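Local coordinates for protein peptide methionine sulfoxide reductase MsrA (Treponema denticola ATCC 35405, PDB 5FA9) that probably repairs oxidised proteins by reducing methionine sulfoxide back to methionine with thioredoxin as reductant, as a bifunctional fusion of MsrA and MsrB, at residues B[17-22]-B[73-78]; B[48-53]-B[131-136]; B[82-87]-B[92-97]. The protein carries 2 engineered substitutions. One frame throughout, in Å; residues are numbered along the deposited sequence.

In the fold
All three contacts belong to the MsrA part of this fusion protein, and their chemistry follows their place in it. Interaction 1 is buried and largely aliphatic on aromatic, joining helices 12-19 and 65-74. Interactions 2 and 3 are partly buried. Interaction 2 links the outermost strand 132-134 to strand 51-59 over the intervening strand 25-33, through sparse van der Waals contacts, whereas interaction 3 sets a small hairpin against the approach to strand 95-98 through a CH-pi contact and packing, with waters making the polar links. These two share the ligand, which touches Glu52 in one and Tyr92 in the other, and Arg93 NH2 bonds to Asp49 O. Interactions 1 and 3 join where Gln84 OE1 accepts Asp77 N.

Interaction 1: B[17-22]-B[73-78]; sequences GYFRQI and FRIIDP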
loop_
_atom_site.group_PDB
_atom_site.type_symbol
_atom_site.label_atom_id
_atom_site.label_comp_id
_atom_site.label_asym_id
_atom_site.label_seq_id
_atom_site.Cartn_x
_atom_site.Cartn_y
_atom_site.Cartn_z
ATOM N N GLY B 17 -19.402 -1.651 -1.678
ATOM C CA GLY B 17 -20.174 -1.787 -0.456
ATOM C C GLY B 17 -19.870 -3.074 0.287
ATOM O O GLY B 17 -19.938 -3.126 1.515
ATOM N N TYR B 18 -19.533 -4.116 -0.465
ATOM C CA TYR B 18 -19.190 -5.405 0.121
ATOM C C TYR B 18 -17.778 -5.400 0.700
ATOM O O TYR B 18 -17.583 -5.670 1.885
ATOM C CB TYR B 18 -19.325 -6.519 -0.920
ATOM C CG TYR B 18 -19.068 -7.906 -0.372
ATOM C CD1 TYR B 18 -20.096 -8.657 0.180
ATOM C CD2 TYR B 18 -17.796 -8.466 -0.411
ATOM C CE1 TYR B 18 -19.866 -9.924 0.684
ATOM C CE2 TYR B 18 -17.556 -9.730 0.089
ATOM C CZ TYR B 18 -18.594 -10.455 0.634
ATOM O OH TYR B 18 -18.359 -11.716 1.132
ATOM N N PHE B 19 -16.798 -5.092 -0.145
ATOM C CA PHE B 19 -15.392 -5.207 0.231
ATOM C C PHE B 19 -14.958 -4.203 1.296
ATOM O O PHE B 19 -13.961 -4.418 1.984
ATOM C CB PHE B 19 -14.502 -5.060 -1.007
ATOM C CG PHE B 19 -14.379 -6.319 -1.814
ATOM C CD1 PHE B 19 -13.456 -7.291 -1.465
ATOM C CD2 PHE B 19 -15.187 -6.533 -2.918
ATOM C CE1 PHE B 19 -13.341 -8.455 -2.202
ATOM C CE2 PHE B 19 -15.076 -7.693 -3.660
ATOM C CZ PHE B 19 -14.152 -8.656 -3.301
ATOM N N ARG B 20 -15.704 -3.111 1.435
ATOM C CA ARG B 20 -15.384 -2.107 2.445
ATOM C C ARG B 20 -15.644 -2.639 3.854
ATOM O O ARG B 20 -15.160 -2.079 4.836
ATOM C CB ARG B 20 -16.185 -0.825 2.208
ATOM C CG ARG B 20 -17.654 -0.924 2.583
ATOM C CD ARG B 20 -18.414 0.322 2.153
ATOM N NE ARG B 20 -17.811 1.545 2.675
ATOM C CZ ARG B 20 -18.016 2.018 3.899
ATOM N NH1 ARG B 20 -18.812 1.372 4.739
ATOM N NH2 ARG B 20 -17.423 3.141 4.287
ATOM N N GLN B 21 -16.406 -3.726 3.942
ATOM C CA GLN B 21 -16.764 -4.315 5.228
ATOM C C GLN B 21 -15.783 -5.403 5.649
ATOM O O GLN B 21 -15.893 -5.958 6.742
ATOM C CB GLN B 21 -18.177 -4.895 5.173
ATOM C CG GLN B 21 -19.262 -3.877 4.892
ATOM C CD GLN B 21 -20.644 -4.496 4.889
ATOM O OE1 GLN B 21 -21.203 -4.795 5.944
ATOM N NE2 GLN B 21 -21.200 -4.697 3.700
ATOM N N ILE B 22 -14.825 -5.705 4.780
ATOM C CA ILE B 22 -13.883 -6.787 5.031
ATOM C C ILE B 22 -12.624 -6.278 5.723
ATOM O O ILE B 22 -11.983 -5.344 5.243
ATOM C CB ILE B 22 -13.493 -7.503 3.723
ATOM C CG1 ILE B 22 -14.735 -8.099 3.059
ATOM C CG2 ILE B 22 -12.461 -8.587 3.988
ATOM C CD1 ILE B 22 -14.495 -8.599 1.655
ATOM N N PHE B 73 -15.360 -14.203 -5.886
ATOM C CA PHE B 73 -16.098 -15.264 -6.564
ATOM C C PHE B 73 -17.412 -15.577 -5.853
ATOM O O PHE B 73 -18.334 -16.134 -6.449
ATOM C CB PHE B 73 -15.244 -16.529 -6.672
ATOM C CG PHE B 73 -14.336 -16.547 -7.870
ATOM C CD1 PHE B 73 -13.053 -16.031 -7.794
ATOM C CD2 PHE B 73 -14.769 -17.078 -9.075
ATOM C CE1 PHE B 73 -12.217 -16.046 -8.896
ATOM C CE2 PHE B 73 -13.938 -17.097 -10.180
ATOM C CZ PHE B 73 -12.660 -16.580 -10.091
ATOM N N ARG B 74 -17.491 -15.215 -4.577
ATOM C CA ARG B 74 -18.693 -15.453 -3.786
ATOM C C ARG B 74 -19.844 -14.551 -4.227
ATOM O O ARG B 74 -21.009 -14.949 -4.186
ATOM C CB ARG B 74 -18.398 -15.239 -2.300
ATOM C CG ARG B 74 -19.627 -15.250 -1.406
ATOM C CD ARG B 74 -19.327 -14.619 -0.059
ATOM N NE ARG B 74 -20.339 -14.942 0.941
ATOM C CZ ARG B 74 -20.283 -14.552 2.211
ATOM N NH1 ARG B 74 -19.260 -13.822 2.636
ATOM N NH2 ARG B 74 -21.247 -14.890 3.055
ATOM N N ILE B 75 -19.512 -13.340 -4.664
ATOM C CA ILE B 75 -20.530 -12.342 -4.976
ATOM C C ILE B 75 -20.775 -12.167 -6.474
ATOM O O ILE B 75 -21.507 -11.268 -6.883
ATOM C CB ILE B 75 -20.159 -10.969 -4.381
ATOM C CG1 ILE B 75 -18.874 -10.438 -5.019
ATOM C CG2 ILE B 75 -20.007 -11.065 -2.871
ATOM C CD1 ILE B 75 -18.490 -9.050 -4.552
ATOM N N ILE B 76 -20.171 -13.021 -7.294
ATOM C CA ILE B 76 -20.372 -12.931 -8.738
ATOM C C ILE B 76 -20.733 -14.273 -9.363
ATOM O O ILE B 76 -20.576 -15.325 -8.745
ATOM C CB ILE B 76 -19.119 -12.399 -9.466
ATOM C CG1 ILE B 76 -17.995 -13.436 -9.416
ATOM C CG2 ILE B 76 -18.675 -11.061 -8.890
ATOM C CD1 ILE B 76 -16.897 -13.190 -10.421
ATOM N N ASP B 77 -21.225 -14.219 -10.597
ATOM C CA ASP B 77 -21.386 -15.409 -11.420
ATOM C C ASP B 77 -20.241 -15.458 -12.428
ATOM O O ASP B 77 -20.265 -14.746 -13.432
ATOM C CB ASP B 77 -22.740 -15.406 -12.134
ATOM C CG ASP B 77 -22.982 -16.672 -12.937
ATOM O OD1 ASP B 77 -22.261 -17.668 -12.720
ATOM O OD2 ASP B 77 -23.897 -16.670 -13.787
ATOM N N PRO B 78 -19.232 -16.299 -12.160
ATOM C CA PRO B 78 -18.018 -16.353 -12.982
ATOM C C PRO B 78 -18.229 -17.013 -14.344
ATOM O O PRO B 78 -17.305 -17.036 -15.155
ATOM C CB PRO B 78 -17.058 -17.181 -12.126
ATOM C CG PRO B 78 -17.947 -18.059 -11.319
ATOM C CD PRO B 78 -19.185 -17.253 -11.037
#
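A chi1 of -176° carries the Tyr18 ring away from its backbone N and out toward Ile75, while a chi1 of 64° in Ile75 sets CG1 between N and the carbonyl carbon and turns the two branches to different partners. The methyl CG2 of Ile75 sits over the middle of the Tyr18 ring, 3.7 Å from its centroid and 11° off the normal, a CH-pi contact. The longer branch reaches the next residue along: Ile75 CD1 lies 3.8 Å from Phe19 CE2. Tyr18 also lies over one face of the Phe19 ring, with CD2 offset toward the rim. These residues join the C-terminal parts of helices 12-19 and 65-74 in the MsrA fold, in which the first of these helices directly follows the predicted active-site position, here an engineered Ser11. Phe19 extends the joint by resting on Leu68, His71 and Tyr72 of helix 65-74. The phenol end is polar. Arg74, extended from CG to NE, brings NH1 to the edge of the Tyr18 ring, in its plane, 2.7 Å from OH; the guanidinium stands nearly perpendicular to the ring, and the poor angle makes this a weak hydrogen bond. The stronger partner of that hydroxyl is His71 ND1, so the hydroxyl is tied to helix 65-74, while the ring face meets Ile75 just past its end. Loop residues Leu157, Ala158 and Leu162 pack around this polar end, Ala158 against Tyr18 and the two leucines against Arg74.

Interaction 2: B[48-53]-B[131-136]; sequences SDHAET and HFILAE. With D1D ((4S,5S)-1,2-dithiane-4,5-diol), chain F.
Phe132 opens the contact with Thr53, two strands apart in the mixed sheet of the MsrA fold: strand 25-33 runs between 51-59 and the outermost strand 132-134, hydrogen-bonded to both. No bond joins the two segments directly, and their side chains meet across the intervening strand. The Phe132 ring, carried out by a chi1 of 178°, presents its edge. CE1 lies 3.7 Å from Thr53 O and 4.0 Å from Thr53 CB, both near the ring plane, and the same ring meets Tyr6 edge-to-face, so Phe132 reaches over residues of both strands 51-59 and 2-8. Ile133 comes next. Its CG1 branch, with chi1 at -61°, extends toward His50; the two side chains cross at about a right angle, and CD1 lies 3.9 Å from His50 NE2, a plain van der Waals contact. Leu134 packs on Asp273 of the second subunit, which places this edge of the sheet at the dimer contact. Thr53 is held from its own side: OG1 donates to Ala51 O at 2.9 Å, arriving from well above the carbonyl plane. Between these two, Glu52 leaves the backbone away from 131-136, and its carboxylate lies against the cyclic dithiane. OG of the engineered Ser11, at the predicted active-site position, hydrogen-bonds this ligand, whereas Glu52 makes close contacts only. There the extended Glu52 chain brings OE1 to 3.3 Å from C2 of the dithiane, while OE2 accepts the backbone N-H of Phe12.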
loop_
_atom_site.group_PDB
_atom_site.type_symbol
_atom_site.label_atom_id
_atom_site.label_comp_id
_atom_site.label_asym_id
_atom_site.label_seq_id
_atom_site.Cartn_x
_atom_site.Cartn_y
_atom_site.Cartn_z
ATOM N N SER B 48 -14.321 4.169 -25.383
ATOM C CA SER B 48 -13.943 2.763 -25.294
ATOM C C SER B 48 -14.827 2.021 -24.297
ATOM O O SER B 48 -15.617 2.633 -23.578
ATOM C CB SER B 48 -12.472 2.628 -24.891
ATOM O OG SER B 48 -11.687 3.660 -25.462
ATOM N N ASP B 49 -14.694 0.699 -24.265
ATOM C CA ASP B 49 -15.544 -0.134 -23.421
ATOM C C ASP B 49 -14.823 -0.480 -22.121
ATOM O O ASP B 49 -14.070 -1.451 -22.048
ATOM C CB ASP B 49 -15.975 -1.405 -24.162
ATOM C CG ASP B 49 -14.815 -2.126 -24.817
ATOM O OD1 ASP B 49 -13.869 -1.447 -25.268
ATOM O OD2 ASP B 49 -14.851 -3.373 -24.878
ATOM N N HIS B 50 -15.061 0.328 -21.093
ATOM C CA HIS B 50 -14.407 0.138 -19.807
ATOM C C HIS B 50 -15.294 -0.680 -18.878
ATOM O O HIS B 50 -16.517 -0.540 -18.893
ATOM C CB HIS B 50 -14.082 1.487 -19.162
ATOM C CG HIS B 50 -13.088 2.304 -19.927
ATOM N ND1 HIS B 50 -11.770 1.930 -20.073
ATOM C CD2 HIS B 50 -13.219 3.482 -20.583
ATOM C CE1 HIS B 50 -11.132 2.839 -20.789
ATOM N NE2 HIS B 50 -11.988 3.792 -21.110
ATOM N N ALA B 51 -14.674 -1.529 -18.067
ATOM C CA ALA B 51 -15.409 -2.323 -17.092
ATOM C C ALA B 51 -15.482 -1.602 -15.753
ATOM O O ALA B 51 -14.501 -1.013 -15.301
ATOM C CB ALA B 51 -14.764 -3.690 -16.927
ATOM N N GLU B 52 -16.651 -1.654 -15.124
ATOM C CA GLU B 52 -16.838 -1.049 -13.813
ATOM C C GLU B 52 -16.041 -1.817 -12.766
ATOM O O GLU B 52 -16.326 -2.980 -12.485
ATOM C CB GLU B 52 -18.321 -1.008 -13.446
ATOM C CG GLU B 52 -19.139 -0.072 -14.323
ATOM C CD GLU B 52 -20.532 0.173 -13.779
ATOM O OE1 GLU B 52 -21.364 0.745 -14.515
ATOM O OE2 GLU B 52 -20.793 -0.200 -12.616
ATOM N N THR B 53 -15.042 -1.154 -12.193
ATOM C CA THR B 53 -14.070 -1.822 -11.338
ATOM C C THR B 53 -13.884 -1.085 -10.014
ATOM O O THR B 53 -13.972 0.142 -9.956
ATOM C CB THR B 53 -12.705 -1.944 -12.056
ATOM O OG1 THR B 53 -12.902 -2.489 -13.366
ATOM C CG2 THR B 53 -11.748 -2.838 -11.279
ATOM N N HIS B 131 -5.334 0.699 -17.788
ATOM C CA HIS B 131 -5.910 1.991 -17.419
ATOM C C HIS B 131 -6.998 1.822 -16.363
ATOM O O HIS B 131 -7.755 0.852 -16.387
ATOM C CB HIS B 131 -6.502 2.709 -18.635
ATOM C CG HIS B 131 -5.482 3.152 -19.639
ATOM N ND1 HIS B 131 -4.171 3.402 -19.307
ATOM C CD2 HIS B 131 -5.593 3.411 -20.964
ATOM C CE1 HIS B 131 -3.508 3.786 -20.387
ATOM N NE2 HIS B 131 -4.349 3.799 -21.404
ATOM N N PHE B 132 -7.078 2.785 -15.449
ATOM C CA PHE B 132 -8.136 2.822 -14.445
ATOM C C PHE B 132 -8.581 4.258 -14.206
ATOM O O PHE B 132 -7.867 5.038 -13.576
ATOM C CB PHE B 132 -7.664 2.183 -13.136
ATOM C CG PHE B 132 -8.689 2.217 -12.035
ATOM C CD1 PHE B 132 -9.682 1.254 -11.968
ATOM C CD2 PHE B 132 -8.654 3.206 -11.065
ATOM C CE1 PHE B 132 -10.627 1.282 -10.960
ATOM C CE2 PHE B 132 -9.597 3.238 -10.054
ATOM C CZ PHE B 132 -10.582 2.275 -10.003
ATOM N N ILE B 133 -9.760 4.601 -14.711
ATOM C CA ILE B 133 -10.270 5.960 -14.595
ATOM C C ILE B 133 -11.156 6.103 -13.364
ATOM O O ILE B 133 -12.216 5.486 -13.276
ATOM C CB ILE B 133 -11.061 6.367 -15.850
ATOM C CG1 ILE B 133 -10.158 6.315 -17.084
ATOM C CG2 ILE B 133 -11.657 7.756 -15.678
ATOM C CD1 ILE B 133 -10.907 6.395 -18.394
ATOM N N LEU B 134 -10.705 6.918 -12.415
ATOM C CA LEU B 134 -11.426 7.132 -11.165
ATOM C C LEU B 134 -12.804 7.740 -11.408
ATOM O O LEU B 134 -12.932 8.748 -12.102
ATOM C CB LEU B 134 -10.613 8.032 -10.232
ATOM C CG LEU B 134 -11.062 8.116 -8.772
ATOM C CD1 LEU B 134 -10.999 6.750 -8.110
ATOM C CD2 LEU B 134 -10.216 9.125 -8.010
ATOM N N ALA B 135 -13.829 7.120 -10.833
ATOM C CA ALA B 135 -15.195 7.611 -10.970
ATOM C C ALA B 135 -15.405 8.868 -10.135
ATOM O O ALA B 135 -14.599 9.185 -9.259
ATOM C CB ALA B 135 -16.191 6.534 -10.572
ATOM N N GLU B 136 -16.492 9.580 -10.412
ATOM C CA GLU B 136 -16.807 10.817 -9.706
ATOM C C GLU B 136 -17.109 10.557 -8.234
ATOM O O GLU B 136 -17.426 9.431 -7.849
ATOM C CB GLU B 136 -17.995 11.523 -10.366
ATOM C CG GLU B 136 -17.809 11.831 -11.849
ATOM C CD GLU B 136 -18.193 10.670 -12.753
ATOM O OE1 GLU B 136 -17.904 9.508 -12.398
ATOM O OE2 GLU B 136 -18.786 10.923 -13.823
HETATM S S1 D1D F . -22.740 4.204 -13.741
HETATM C C1 D1D F . -22.821 3.725 -12.198
HETATM C C2 D1D F . -23.158 2.153 -12.071
HETATM O O2 D1D F . -23.318 1.862 -10.857
HETATM C C3 D1D F . -24.575 1.721 -12.943
HETATM O O3 D1D F . -24.710 0.470 -12.913
HETATM C C4 D1D F . -24.520 2.206 -14.480
HETATM S S4 D1D F . -24.171 3.779 -14.620
#

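Interaction 3: B[82-87]-B[92-97]; sequences NKQGND and YRTGIY. With D1D ((4S,5S)-1,2-dithiane-4,5-diol), chain F.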
loop_
_atom_site.group_PDB
_atom_site.type_symbol
_atom_site.label_atom_id
_atom_site.label_comp_id
_atom_site.label_asym_id
_atom_site.label_seq_id
_atom_site.Cartn_x
_atom_site.Cartn_y
_atom_site.Cartn_z
ATOM N N ASN B 82 -20.567 -10.717 -19.691
ATOM C CA ASN B 82 -21.065 -9.352 -19.855
ATOM C C ASN B 82 -22.417 -9.098 -19.192
ATOM O O ASN B 82 -23.210 -8.293 -19.680
ATOM C CB ASN B 82 -21.155 -9.003 -21.343
ATOM C CG ASN B 82 -19.811 -9.081 -22.042
ATOM O OD1 ASN B 82 -18.772 -8.792 -21.448
ATOM N ND2 ASN B 82 -19.825 -9.472 -23.311
ATOM N N LYS B 83 -22.673 -9.778 -18.079
ATOM C CA LYS B 83 -23.926 -9.601 -17.353
ATOM C C LYS B 83 -23.842 -10.131 -15.926
ATOM O O LYS B 83 -23.513 -11.296 -15.700
ATOM C CB LYS B 83 -25.078 -10.289 -18.093
ATOM C CG LYS B 83 -26.429 -10.137 -17.407
ATOM C CD LYS B 83 -27.553 -10.708 -18.259
ATOM C CE LYS B 83 -28.915 -10.241 -17.764
ATOM N NZ LYS B 83 -30.032 -10.901 -18.493
ATOM N N GLN B 84 -24.147 -9.265 -14.967
ATOM C CA GLN B 84 -24.237 -9.659 -13.568
ATOM C C GLN B 84 -25.582 -9.216 -13.007
ATOM O O GLN B 84 -25.844 -8.022 -12.867
ATOM C CB GLN B 84 -23.088 -9.059 -12.756
ATOM C CG GLN B 84 -21.724 -9.640 -13.098
ATOM C CD GLN B 84 -21.640 -11.128 -12.814
ATOM O OE1 GLN B 84 -21.952 -11.580 -11.713
ATOM N NE2 GLN B 84 -21.225 -11.898 -13.813
ATOM N N GLY B 85 -26.433 -10.186 -12.689
ATOM C CA GLY B 85 -27.797 -9.896 -12.292
ATOM C C GLY B 85 -28.579 -9.373 -13.481
ATOM O O GLY B 85 -28.557 -9.971 -14.555
ATOM N N ASN B 86 -29.271 -8.254 -13.293
ATOM C CA ASN B 86 -30.017 -7.639 -14.385
ATOM C C ASN B 86 -29.198 -6.580 -15.117
ATOM O O ASN B 86 -29.667 -5.979 -16.084
ATOM C CB ASN B 86 -31.321 -7.032 -13.865
ATOM C CG ASN B 86 -32.449 -8.044 -13.809
ATOM O OD1 ASN B 86 -33.478 -7.879 -14.461
ATOM N ND2 ASN B 86 -32.256 -9.103 -13.031
ATOM N N ASP B 87 -27.972 -6.359 -14.653
ATOM C CA ASP B 87 -27.079 -5.392 -15.282
ATOM C C ASP B 87 -26.278 -6.058 -16.396
ATOM O O ASP B 87 -25.334 -6.802 -16.134
ATOM C CB ASP B 87 -26.139 -4.772 -14.247
ATOM C CG ASP B 87 -26.884 -4.141 -13.085
ATOM O OD1 ASP B 87 -27.876 -3.423 -13.333
ATOM O OD2 ASP B 87 -26.479 -4.363 -11.925
ATOM N N TYR B 92 -20.104 -4.370 -17.447
ATOM C CA TYR B 92 -20.400 -5.231 -16.308
ATOM C C TYR B 92 -19.697 -6.582 -16.408
ATOM O O TYR B 92 -20.015 -7.507 -15.660
ATOM C CB TYR B 92 -21.909 -5.448 -16.178
ATOM C CG TYR B 92 -22.708 -4.172 -16.060
ATOM C CD1 TYR B 92 -22.640 -3.389 -14.914
ATOM C CD2 TYR B 92 -23.539 -3.754 -17.090
ATOM C CE1 TYR B 92 -23.372 -2.224 -14.803
ATOM C CE2 TYR B 92 -24.275 -2.592 -16.987
ATOM C CZ TYR B 92 -24.188 -1.830 -15.843
ATOM O OH TYR B 92 -24.920 -0.671 -15.738
ATOM N N ARG B 93 -18.750 -6.697 -17.333
ATOM C CA ARG B 93 -18.001 -7.939 -17.492
ATOM C C ARG B 93 -17.134 -8.199 -16.265
ATOM O O ARG B 93 -16.638 -7.266 -15.633
ATOM C CB ARG B 93 -17.139 -7.902 -18.757
ATOM C CG ARG B 93 -15.994 -6.900 -18.723
ATOM C CD ARG B 93 -15.222 -6.909 -20.033
ATOM N NE ARG B 93 -14.147 -5.920 -20.049
ATOM C CZ ARG B 93 -14.312 -4.641 -20.370
ATOM N NH1 ARG B 93 -15.512 -4.186 -20.703
ATOM N NH2 ARG B 93 -13.275 -3.814 -20.358
ATOM N N THR B 94 -16.964 -9.472 -15.926
ATOM C CA THR B 94 -16.163 -9.849 -14.770
ATOM C C THR B 94 -14.686 -9.924 -15.131
ATOM O O THR B 94 -14.321 -10.431 -16.191
ATOM C CB THR B 94 -16.612 -11.200 -14.186
ATOM O OG1 THR B 94 -16.628 -12.188 -15.225
ATOM C CG2 THR B 94 -18.003 -11.082 -13.587
ATOM N N GLY B 95 -13.840 -9.411 -14.244
ATOM C CA GLY B 95 -12.410 -9.424 -14.479
ATOM C C GLY B 95 -11.585 -9.155 -13.237
ATOM O O GLY B 95 -12.036 -8.488 -12.306
ATOM N N ILE B 96 -10.365 -9.679 -13.232
ATOM C CA ILE B 96 -9.418 -9.427 -12.155
ATOM C C ILE B 96 -8.166 -8.786 -12.737
ATOM O O ILE B 96 -7.467 -9.394 -13.547
ATOM C CB ILE B 96 -9.044 -10.718 -11.403
ATOM C CG1 ILE B 96 -10.301 -11.409 -10.870
ATOM C CG2 ILE B 96 -8.076 -10.414 -10.269
ATOM C CD1 ILE B 96 -10.040 -12.770 -10.263
ATOM N N TYR B 97 -7.886 -7.556 -12.321
ATOM C CA TYR B 97 -6.793 -6.790 -12.906
ATOM C C TYR B 97 -5.694 -6.528 -11.886
ATOM O O TYR B 97 -5.963 -6.111 -10.759
ATOM C CB TYR B 97 -7.318 -5.470 -13.473
ATOM C CG TYR B 97 -8.537 -5.641 -14.351
ATOM C CD1 TYR B 97 -8.418 -6.102 -15.656
ATOM C CD2 TYR B 97 -9.808 -5.347 -13.872
ATOM C CE1 TYR B 97 -9.531 -6.262 -16.461
ATOM C CE2 TYR B 97 -10.926 -5.504 -14.670
ATOM C CZ TYR B 97 -10.783 -5.961 -15.963
ATOM O OH TYR B 97 -11.894 -6.119 -16.758
HETATM S S1 D1D F . -22.740 4.204 -13.741
HETATM C C1 D1D F . -22.821 3.725 -12.198
HETATM C C2 D1D F . -23.158 2.153 -12.071
HETATM O O2 D1D F . -23.318 1.862 -10.857
HETATM C C3 D1D F . -24.575 1.721 -12.943
HETATM O O3 D1D F . -24.710 0.470 -12.913
HETATM C C4 D1D F . -24.520 2.206 -14.480
HETATM S S4 D1D F . -24.171 3.779 -14.620
HETATM O O HOH W 1 -18.194 -11.369 -17.950
HETATM O O HOH W 2 -20.314 -10.577 -16.163
#
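Asp87 and Tyr92 make the CH-pi contact of this pair: Asp87 CB lies over the centre of the Tyr92 ring, 3.6 Å from its centroid and 4° off the normal. The backbone carbonyl group of Asp87 lies near the ring as well, its C approaching Tyr92 CD2. The carboxylate above is anchored elsewhere, OD2 bonding to Tyr150 OH. Van der Waals contacts continue the interface. Gln84, bent at chi2 (-62°), crosses Thr94 at about a right angle, and its NE2 comes within 3.3 Å of Thr94 CG2. Asn82 OD1 approaches Arg93 CB to the same 3.3 Å, its amide plane nearly perpendicular to the guanidinium, which leads off to Asp49 O and a salt bridge with Glu125. Segment 82-87 holds most of a tight beta hairpin, strands 83-84 and 87-88, closed by a type II' turn with Gly85 at its second position; two backbone bonds between Gln84 and Asp87 pin it. This hairpin lies against the chain entering strand 95-98 of the central sheet of MsrA. No direct hydrogen bond crosses between the segments, and water does the bridging. One molecule accepts from Asn82 N and from Thr94 N, each at 3.0 Å. A second accepts from Lys83 N at 3.1 Å and from Gln84 NE2 at 2.8 Å, and appears to donate to Tyr92 O. At its other end Gln84 takes the backbone N-H of Asp77 on OE1. The ligand bond belongs to Tyr92 alone among these residues: its OH is hydrogen-bonded to O3 of the dithiane at 3.1 Å, and O3 lies at the edge of the ring, in plane.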